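Local coordinates for probable GTP-binding protein engB (Pyrococcus horikoshii, PDB 2CXX) that probably acts as a GTP-binding, magnesium-dependent GTPase of the EngB family, thought to be needed for normal cell division and septation, at residues L21-R27 and I39-W43; E42-H46 and K175-F179. All coordinates share one frame; numbering follows the deposited sequence.

Contact 1: residues L21-R27 and I39-W43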
ATOM      1  N   LEU A  21       8.775 -10.096   2.828  1.00 14.34           N
ATOM      2  CA  LEU A  21       9.848  -9.159   3.092  1.00 13.88           C
ATOM      3  C   LEU A  21      10.568  -9.406   4.421  1.00 13.25           C
ATOM      4  O   LEU A  21      11.773  -9.325   4.524  1.00 15.11           O
ATOM      5  CB  LEU A  21       9.269  -7.710   3.120  1.00 11.98           C
ATOM      6  CG  LEU A  21       8.986  -7.165   1.699  1.00 13.08           C
ATOM      7  CD1 LEU A  21       8.322  -5.749   1.814  1.00 13.75           C
ATOM      8  CD2 LEU A  21      10.317  -7.036   0.890  1.00 15.00           C
ATOM      9  N   THR A  22       9.822  -9.775   5.432  1.00 12.86           N
ATOM     10  CA  THR A  22      10.395  -9.887   6.745  1.00 12.48           C
ATOM     11  C   THR A  22      10.457 -11.271   7.378  1.00 13.28           C
ATOM     12  O   THR A  22      11.075 -11.421   8.404  1.00 12.44           O
ATOM     13  CB  THR A  22       9.557  -9.081   7.751  1.00 13.24           C
ATOM     14  OG1 THR A  22       8.265  -9.700   7.866  1.00 12.19           O
ATOM     15  CG2 THR A  22       9.314  -7.621   7.266  1.00 13.89           C
ATOM     16  N   GLY A  23       9.744 -12.223   6.817  1.00 11.80           N
ATOM     17  CA  GLY A  23       9.702 -13.550   7.439  1.00 13.88           C
ATOM     18  C   GLY A  23       8.805 -13.564   8.665  1.00 14.62           C
ATOM     19  O   GLY A  23       8.793 -14.552   9.409  1.00 15.03           O
ATOM     20  N   LYS A  24       8.050 -12.487   8.919  1.00 16.01           N
ATOM     21  CA  LYS A  24       7.149 -12.432  10.066  1.00 16.82           C
ATOM     22  C   LYS A  24       5.680 -12.433   9.625  1.00 19.32           C
ATOM     23  O   LYS A  24       5.278 -11.609   8.784  1.00 17.98           O
ATOM     24  CB  LYS A  24       7.466 -11.183  10.909  1.00 18.03           C
ATOM     25  CG  LYS A  24       8.881 -11.315  11.487  1.00 17.00           C
ATOM     26  CD  LYS A  24       9.291 -10.182  12.359  1.00 16.73           C
ATOM     27  CE  LYS A  24      10.558 -10.504  13.057  1.00 17.17           C
ATOM     28  NZ  LYS A  24      10.928  -9.395  13.972  1.00 17.44           N
ATOM     29  N   LYS A  25       4.913 -13.378  10.177  1.00 19.33           N
ATOM     30  CA  LYS A  25       3.503 -13.536   9.874  1.00 22.61           C
ATOM     31  C   LYS A  25       2.799 -12.547  10.725  1.00 23.22           C
ATOM     32  O   LYS A  25       2.972 -12.536  11.957  1.00 25.31           O
ATOM     33  CB  LYS A  25       2.998 -14.930  10.266  1.00 23.97           C
ATOM     34  CG  LYS A  25       3.362 -16.002   9.294  1.00 23.91           C
ATOM     35  CD  LYS A  25       2.570 -15.825   7.986  1.00 24.51           C
ATOM     36  CE  LYS A  25       2.798 -16.956   7.042  1.00 22.60           C
ATOM     37  NZ  LYS A  25       1.731 -16.990   5.943  1.00 23.22           N
ATOM     38  N   VAL A  26       2.035 -11.685  10.088  1.00 21.40           N
ATOM     39  CA  VAL A  26       1.280 -10.710  10.806  1.00 21.73           C
ATOM     40  C   VAL A  26      -0.168 -10.842  10.365  1.00 22.92           C
ATOM     41  O   VAL A  26      -0.467 -11.358   9.261  1.00 21.47           O
ATOM     42  CB  VAL A  26       1.792  -9.290  10.478  1.00 22.32           C
ATOM     43  CG1 VAL A  26       3.234  -9.217  10.837  1.00 22.24           C
ATOM     44  CG2 VAL A  26       1.608  -8.969   9.009  1.00 20.77           C
ATOM     45  N   ARG A  27      -1.051 -10.397  11.243  1.00 22.71           N
ATOM     46  CA  ARG A  27      -2.482 -10.408  10.993  1.00 24.28           C
ATOM     47  C   ARG A  27      -3.036 -11.780  10.589  1.00 26.70           C
ATOM     48  O   ARG A  27      -3.949 -11.893   9.762  1.00 28.12           O
ATOM     49  CB  ARG A  27      -2.795  -9.341   9.948  1.00 23.10           C
ATOM     50  CG  ARG A  27      -2.369  -7.945  10.442  1.00 22.26           C
ATOM     51  CD  ARG A  27      -2.971  -6.860   9.584  1.00 21.04           C
ATOM     52  NE  ARG A  27      -2.492  -5.530   9.941  1.00 17.58           N
ATOM     53  CZ  ARG A  27      -3.007  -4.788  10.912  1.00 16.87           C
ATOM     54  NH1 ARG A  27      -4.023  -5.239  11.644  1.00 14.17           N
ATOM     55  NH2 ARG A  27      -2.515  -3.570  11.132  1.00 14.88           N
ATOM     56  N   ILE A  39      -0.223  -1.889  13.648  1.00 12.32           N
ATOM     57  CA  ILE A  39       0.743  -2.749  14.315  1.00 12.86           C
ATOM     58  C   ILE A  39       2.153  -2.370  13.888  1.00 12.18           C
ATOM     59  O   ILE A  39       2.336  -1.813  12.797  1.00 14.66           O
ATOM     60  CB  ILE A  39       0.496  -4.253  14.000  1.00 13.67           C
ATOM     61  CG1 ILE A  39       0.598  -4.507  12.524  1.00 14.81           C
ATOM     62  CG2 ILE A  39      -0.841  -4.734  14.650  1.00 17.72           C
ATOM     63  CD1 ILE A  39       0.643  -6.006  12.250  1.00 17.31           C
ATOM     64  N   GLU A  40       3.134  -2.627  14.751  1.00 12.55           N
ATOM     65  CA  GLU A  40       4.552  -2.361  14.450  1.00 10.70           C
ATOM     66  C   GLU A  40       5.317  -3.666  14.345  1.00 11.33           C
ATOM     67  O   GLU A  40       5.159  -4.607  15.156  1.00 12.06           O
ATOM     68  CB  GLU A  40       5.202  -1.468  15.536  1.00 13.46           C
ATOM     69  CG  GLU A  40       4.762  -0.047  15.395  1.00 18.07           C
ATOM     70  CD  GLU A  40       5.505   0.961  16.263  1.00 16.73           C
ATOM     71  OE1 GLU A  40       6.608   0.653  16.815  1.00 19.49           O
ATOM     72  OE2 GLU A  40       4.904   2.030  16.366  1.00 20.78           O
ATOM     73  N   ILE A  41       6.132  -3.726  13.320  1.00 10.38           N
ATOM     74  CA  ILE A  41       6.952  -4.918  13.038  1.00 11.02           C
ATOM     75  C   ILE A  41       8.454  -4.571  12.986  1.00 11.30           C
ATOM     76  O   ILE A  41       8.875  -3.637  12.274  1.00 11.97           O
ATOM     77  CB  ILE A  41       6.485  -5.541  11.674  1.00 10.90           C
ATOM     78  CG1 ILE A  41       5.005  -5.931  11.763  1.00 13.24           C
ATOM     79  CG2 ILE A  41       7.328  -6.804  11.289  1.00 14.79           C
ATOM     80  CD1 ILE A  41       4.293  -5.685  10.395  1.00 16.68           C
ATOM     81  N   GLU A  42       9.265  -5.313  13.734  1.00 11.15           N
ATOM     82  CA  GLU A  42      10.698  -5.116  13.647  1.00 12.81           C
ATOM     83  C   GLU A  42      11.236  -5.830  12.407  1.00 12.68           C
ATOM     84  O   GLU A  42      11.029  -7.025  12.229  1.00 14.19           O
ATOM     85  CB  GLU A  42      11.376  -5.618  14.909  1.00 12.83           C
ATOM     86  CG  GLU A  42      11.017  -4.745  16.084  1.00 15.92           C
ATOM     87  CD  GLU A  42      11.312  -5.348  17.441  1.00 18.33           C
ATOM     88  OE1 GLU A  42      11.210  -4.566  18.416  1.00 21.42           O
ATOM     89  OE2 GLU A  42      11.616  -6.553  17.550  1.00 17.98           O
ATOM     90  N   TRP A  43      11.914  -5.103  11.526  1.00 12.91           N
ATOM     91  CA  TRP A  43      12.467  -5.670  10.261  1.00 12.11           C
ATOM     92  C   TRP A  43      13.959  -5.402  10.365  1.00 13.28           C
ATOM     93  O   TRP A  43      14.482  -4.378   9.862  1.00 11.86           O
ATOM     94  CB  TRP A  43      11.864  -4.911   9.041  1.00 13.09           C
ATOM     95  CG  TRP A  43      12.242  -5.480   7.710  1.00 14.39           C
ATOM     96  CD1 TRP A  43      12.738  -6.733   7.460  1.00 14.58           C
ATOM     97  CD2 TRP A  43      12.106  -4.842   6.444  1.00 14.37           C
ATOM     98  NE1 TRP A  43      12.904  -6.913   6.111  1.00 14.87           N
ATOM     99  CE2 TRP A  43      12.525  -5.770   5.460  1.00 14.56           C
ATOM    100  CE3 TRP A  43      11.656  -3.587   6.050  1.00 14.75           C
ATOM    101  CZ2 TRP A  43      12.500  -5.482   4.082  1.00 17.73           C
ATOM    102  CZ3 TRP A  43      11.624  -3.294   4.672  1.00 16.42           C
ATOM    103  CH2 TRP A  43      12.048  -4.259   3.712  1.00 15.96           C
TER
HETATM  104  O   HOH W   1       8.177  -7.619  15.162  1.00 17.62           O
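Thr22 and Trp43 make the tight end of this contact, where the helix that follows the P-loop of this GTPase fold runs out against the edge strand 39-43. Thr22 CG2 sits 3.7 Å from the centroid of the indole five-membered ring and only 16° off its normal, a CH-pi contact over one face. Trp43 CG lies anti to the backbone N (chi1 -174°), which carries the indole across to the last helical residues, Leu21 and Thr22. Leu21 adds its CB against Trp43 CZ2 at 4.0 Å, and Trp43 NE1 gives a weak, bent bond to Leu21 O. Thr22 OG1 is turned to other work: it accepts from Lys24 N as an ST turn and also bonds Ile18 O, which fixes its rotation. With an alanine here instead of the tryptophan, Thr22 CG2 would probably lose its aromatic face and Leu21 O its weak indole donor. Further along, Val26 CG1 meets Ile41 CD1 at 3.7 Å, lying athwart it, and the guanidinium of Arg27 lays one face over Ile39; Asp50 and the carbonyls of Val34 and Lys37 hold its nitrogens, close to the predicted GTP site. The solvent side is looser. Here Lys24, extended beyond CG, runs alongside Ile41 with CD near its CG2, and the lysine NZ stays 4.6 Å from Glu42 OE2, too far for contact. What it grips is backbone: Lys24 NZ donates to Glu42 O at 2.9 Å, tilted 26° from the carbonyl plane, while a water accepts from Glu42 N at 2.9 Å.

Contact 2: residues E42-H46 and K175-F179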
ATOM      1  N   GLU A  42       9.265  -5.313  13.734  1.00 11.15           N
ATOM      2  CA  GLU A  42      10.698  -5.116  13.647  1.00 12.81           C
ATOM      3  C   GLU A  42      11.236  -5.830  12.407  1.00 12.68           C
ATOM      4  O   GLU A  42      11.029  -7.025  12.229  1.00 14.19           O
ATOM      5  CB  GLU A  42      11.376  -5.618  14.909  1.00 12.83           C
ATOM      6  CG  GLU A  42      11.017  -4.745  16.084  1.00 15.92           C
ATOM      7  CD  GLU A  42      11.312  -5.348  17.441  1.00 18.33           C
ATOM      8  OE1 GLU A  42      11.210  -4.566  18.416  1.00 21.42           O
ATOM      9  OE2 GLU A  42      11.616  -6.553  17.550  1.00 17.98           O
ATOM     10  N   TRP A  43      11.914  -5.103  11.526  1.00 12.91           N
ATOM     11  CA  TRP A  43      12.467  -5.670  10.261  1.00 12.11           C
ATOM     12  C   TRP A  43      13.959  -5.402  10.365  1.00 13.28           C
ATOM     13  O   TRP A  43      14.482  -4.378   9.862  1.00 11.86           O
ATOM     14  CB  TRP A  43      11.864  -4.911   9.041  1.00 13.09           C
ATOM     15  CG  TRP A  43      12.242  -5.480   7.710  1.00 14.39           C
ATOM     16  CD1 TRP A  43      12.738  -6.733   7.460  1.00 14.58           C
ATOM     17  CD2 TRP A  43      12.106  -4.842   6.444  1.00 14.37           C
ATOM     18  NE1 TRP A  43      12.904  -6.913   6.111  1.00 14.87           N
ATOM     19  CE2 TRP A  43      12.525  -5.770   5.460  1.00 14.56           C
ATOM     20  CE3 TRP A  43      11.656  -3.587   6.050  1.00 14.75           C
ATOM     21  CZ2 TRP A  43      12.500  -5.482   4.082  1.00 17.73           C
ATOM     22  CZ3 TRP A  43      11.624  -3.294   4.672  1.00 16.42           C
ATOM     23  CH2 TRP A  43      12.048  -4.259   3.712  1.00 15.96           C
ATOM     24  N   LYS A  44      14.663  -6.400  10.912  1.00 12.23           N
ATOM     25  CA  LYS A  44      16.077  -6.248  11.250  1.00 15.94           C
ATOM     26  C   LYS A  44      16.166  -4.968  12.067  1.00 15.01           C
ATOM     27  O   LYS A  44      15.471  -4.891  13.077  1.00 15.75           O
ATOM     28  CB  LYS A  44      16.971  -6.252  10.008  1.00 14.56           C
ATOM     29  CG  LYS A  44      16.936  -7.609   9.305  1.00 15.95           C
ATOM     30  CD  LYS A  44      17.917  -7.713   8.156  1.00 15.84           C
ATOM     31  CE  LYS A  44      17.848  -9.088   7.508  1.00 19.01           C
ATOM     32  NZ  LYS A  44      19.020  -9.318   6.579  1.00 19.06           N
ATOM     33  N   ASN A  45      16.936  -3.948  11.641  1.00 14.48           N
ATOM     34  CA  ASN A  45      17.070  -2.734  12.428  1.00 16.00           C
ATOM     35  C   ASN A  45      16.102  -1.601  12.109  1.00 15.90           C
ATOM     36  O   ASN A  45      16.208  -0.500  12.671  1.00 16.75           O
ATOM     37  CB  ASN A  45      18.525  -2.259  12.345  1.00 18.61           C
ATOM     38  CG  ASN A  45      19.020  -2.084  10.910  1.00 20.16           C
ATOM     39  OD1 ASN A  45      18.641  -2.836   9.956  1.00 22.55           O
ATOM     40  ND2 ASN A  45      19.890  -1.092  10.735  1.00 23.26           N
ATOM     41  N   HIS A  46      15.163  -1.891  11.209  1.00 13.18           N
ATOM     42  CA  HIS A  46      14.118  -0.941  10.740  1.00 14.47           C
ATOM     43  C   HIS A  46      12.773  -1.317  11.325  1.00 12.41           C
ATOM     44  O   HIS A  46      12.614  -2.374  11.935  1.00 11.64           O
ATOM     45  CB  HIS A  46      14.025  -0.978   9.231  1.00 14.43           C
ATOM     46  CG  HIS A  46      15.292  -0.571   8.575  1.00 18.74           C
ATOM     47  ND1 HIS A  46      15.792   0.711   8.645  1.00 19.97           N
ATOM     48  CD2 HIS A  46      16.209  -1.303   7.908  1.00 21.80           C
ATOM     49  CE1 HIS A  46      16.969   0.751   8.041  1.00 23.56           C
ATOM     50  NE2 HIS A  46      17.244  -0.460   7.586  1.00 24.06           N
ATOM     51  N   LYS A 175      12.368  -4.672  -2.298  1.00 14.23           N
ATOM     52  CA  LYS A 175      13.195  -4.416  -1.129  1.00 15.48           C
ATOM     53  C   LYS A 175      14.307  -3.416  -1.501  1.00 15.92           C
ATOM     54  O   LYS A 175      14.561  -2.471  -0.788  1.00 16.66           O
ATOM     55  CB  LYS A 175      13.820  -5.726  -0.634  1.00 17.44           C
ATOM     56  CG  LYS A 175      14.264  -5.700   0.805  1.00 22.58           C
ATOM     57  CD  LYS A 175      15.078  -6.970   1.133  1.00 25.43           C
ATOM     58  CE  LYS A 175      14.305  -8.248   0.760  1.00 29.93           C
ATOM     59  NZ  LYS A 175      13.901  -9.100   1.963  1.00 30.94           N
ATOM     60  N   ASN A 176      14.967  -3.620  -2.626  1.00 16.44           N
ATOM     61  CA  ASN A 176      16.039  -2.686  -3.024  1.00 16.71           C
ATOM     62  C   ASN A 176      15.514  -1.278  -3.194  1.00 16.09           C
ATOM     63  O   ASN A 176      16.120  -0.355  -2.766  1.00 16.06           O
ATOM     64  CB  ASN A 176      16.648  -3.116  -4.351  1.00 21.06           C
ATOM     65  CG  ASN A 176      17.406  -4.402  -4.252  1.00 24.69           C
ATOM     66  OD1 ASN A 176      17.910  -4.759  -3.175  1.00 27.38           O
ATOM     67  ND2 ASN A 176      17.511  -5.119  -5.378  1.00 26.72           N
ATOM     68  N   ARG A 177      14.353  -1.137  -3.831  1.00 14.54           N
ATOM     69  CA  ARG A 177      13.742   0.192  -4.009  1.00 15.28           C
ATOM     70  C   ARG A 177      13.494   0.886  -2.655  1.00 14.17           C
ATOM     71  O   ARG A 177      13.786   2.055  -2.471  1.00 15.21           O
ATOM     72  CB  ARG A 177      12.413   0.053  -4.787  1.00 16.79           C
ATOM     73  CG  ARG A 177      11.677   1.372  -5.196  1.00 15.05           C
ATOM     74  CD  ARG A 177      12.130   2.018  -6.489  1.00 23.50           C
ATOM     75  NE  ARG A 177      13.337   2.795  -6.258  1.00 26.14           N
ATOM     76  CZ  ARG A 177      13.411   4.122  -6.090  1.00 25.34           C
ATOM     77  NH1 ARG A 177      12.357   4.899  -6.142  1.00 25.00           N
ATOM     78  NH2 ARG A 177      14.588   4.666  -5.798  1.00 23.88           N
ATOM     79  N   ILE A 178      12.881   0.183  -1.721  1.00 13.56           N
ATOM     80  CA  ILE A 178      12.597   0.713  -0.412  1.00 12.76           C
ATOM     81  C   ILE A 178      13.865   1.252   0.232  1.00 13.42           C
ATOM     82  O   ILE A 178      13.879   2.361   0.752  1.00 14.42           O
ATOM     83  CB  ILE A 178      12.025  -0.388   0.483  1.00 12.18           C
ATOM     84  CG1 ILE A 178      10.633  -0.708   0.011  1.00 12.95           C
ATOM     85  CG2 ILE A 178      12.078   0.018   1.968  1.00 14.38           C
ATOM     86  CD1 ILE A 178      10.016  -1.850   0.829  1.00 12.23           C
ATOM     87  N   PHE A 179      14.938   0.467   0.194  1.00 13.66           N
ATOM     88  CA  PHE A 179      16.144   0.949   0.821  1.00 17.03           C
ATOM     89  C   PHE A 179      16.829   2.038   0.077  1.00 15.87           C
ATOM     90  O   PHE A 179      17.430   2.912   0.672  1.00 17.31           O
ATOM     91  CB  PHE A 179      17.054  -0.222   1.153  1.00 20.65           C
ATOM     92  CG  PHE A 179      16.521  -0.988   2.308  1.00 23.53           C
ATOM     93  CD1 PHE A 179      16.031  -2.257   2.156  1.00 25.68           C
ATOM     94  CD2 PHE A 179      16.373  -0.357   3.541  1.00 26.95           C
ATOM     95  CE1 PHE A 179      15.395  -2.893   3.201  1.00 25.89           C
ATOM     96  CE2 PHE A 179      15.737  -0.989   4.578  1.00 26.16           C
ATOM     97  CZ  PHE A 179      15.245  -2.261   4.402  1.00 27.41           C
TER
HETATM   98  O   HOH W   2      15.001  -8.655   4.651  1.00 42.86           O
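Phe179 reaches out from helix 171-184 into the angle between Trp43 and His46, two residues that a type II' turn sets side by side. Backbone bonds in both directions between Trp43 and His46 close a beta-hairpin with a two-residue loop and bring both rings to the same helix. The three rings form an aromatic cluster in which Phe179 meets each of the other two obliquely, neither stacked nor edge-to-face. The Trp43 six-membered ring and the Phe179 ring have centroids 5.1 Å apart and planes at 46°; the tilt places Phe179 CZ over the indole face opposite Thr22, with CE1 3.7 Å from Trp43 CH2. The imidazole repeats the relation on another part of the same phenyl ring: centroids 5.0 Å apart, planes at 42°, and Phe179 CE2 over one face of His46, 3.4 Å from its CD2. On the other side of the imidazole from CD2, His46 ND1 is hydrogen-bonded to the backbone N of Ala2, which constrains the ring's rotation. The rim of the indole is met differently, by aliphatic carbon lying near its plane. Lys175 CG approaches Trp43 CZ2 to 3.7 Å, and Ile178 CD1 lies 4.3 Å from Trp43 CH2. Beyond CG the Lys175 chain leaves the ring, and bends at chi3 (-53°) and chi4 bring NZ to a water 2.9 Å away that also accepts from Trp43 NE1 at 3.1 Å. That bridge is the polar link between the segments, which share no direct hydrogen bond. Ile4 of strand 3-8 touches both Trp43 and His46. The arrangement fits the G-domain fold, in which the C-terminal helix packs beside the central sheet, here against the antiparallel hairpin joining strands 39-43 and 46-50.

Overall arrangement
Both contacts use strand 39-43, an outermost strand of the sheet, and meet in Trp43, whose indole is covered on one face by Thr22 in contact 1 and on the other by Phe179 in contact 2. Each is partly buried, with centres 11 Å apart. Contact 1 is the larger, at 482 against 233 Å², and chemically mixed: it runs from the buried indole to exposed Lys24, and to Arg27 beside the nucleotide site. Contact 2 is mostly aromatic and aliphatic, and its Lys175 side chain is about 9 Å from that of Ile163, a predicted GTP-binding residue. Helices 14-22 and 171-184 both pack on that tryptophan, and they also touch directly where Lys175 NZ weakly bonds Leu21 O.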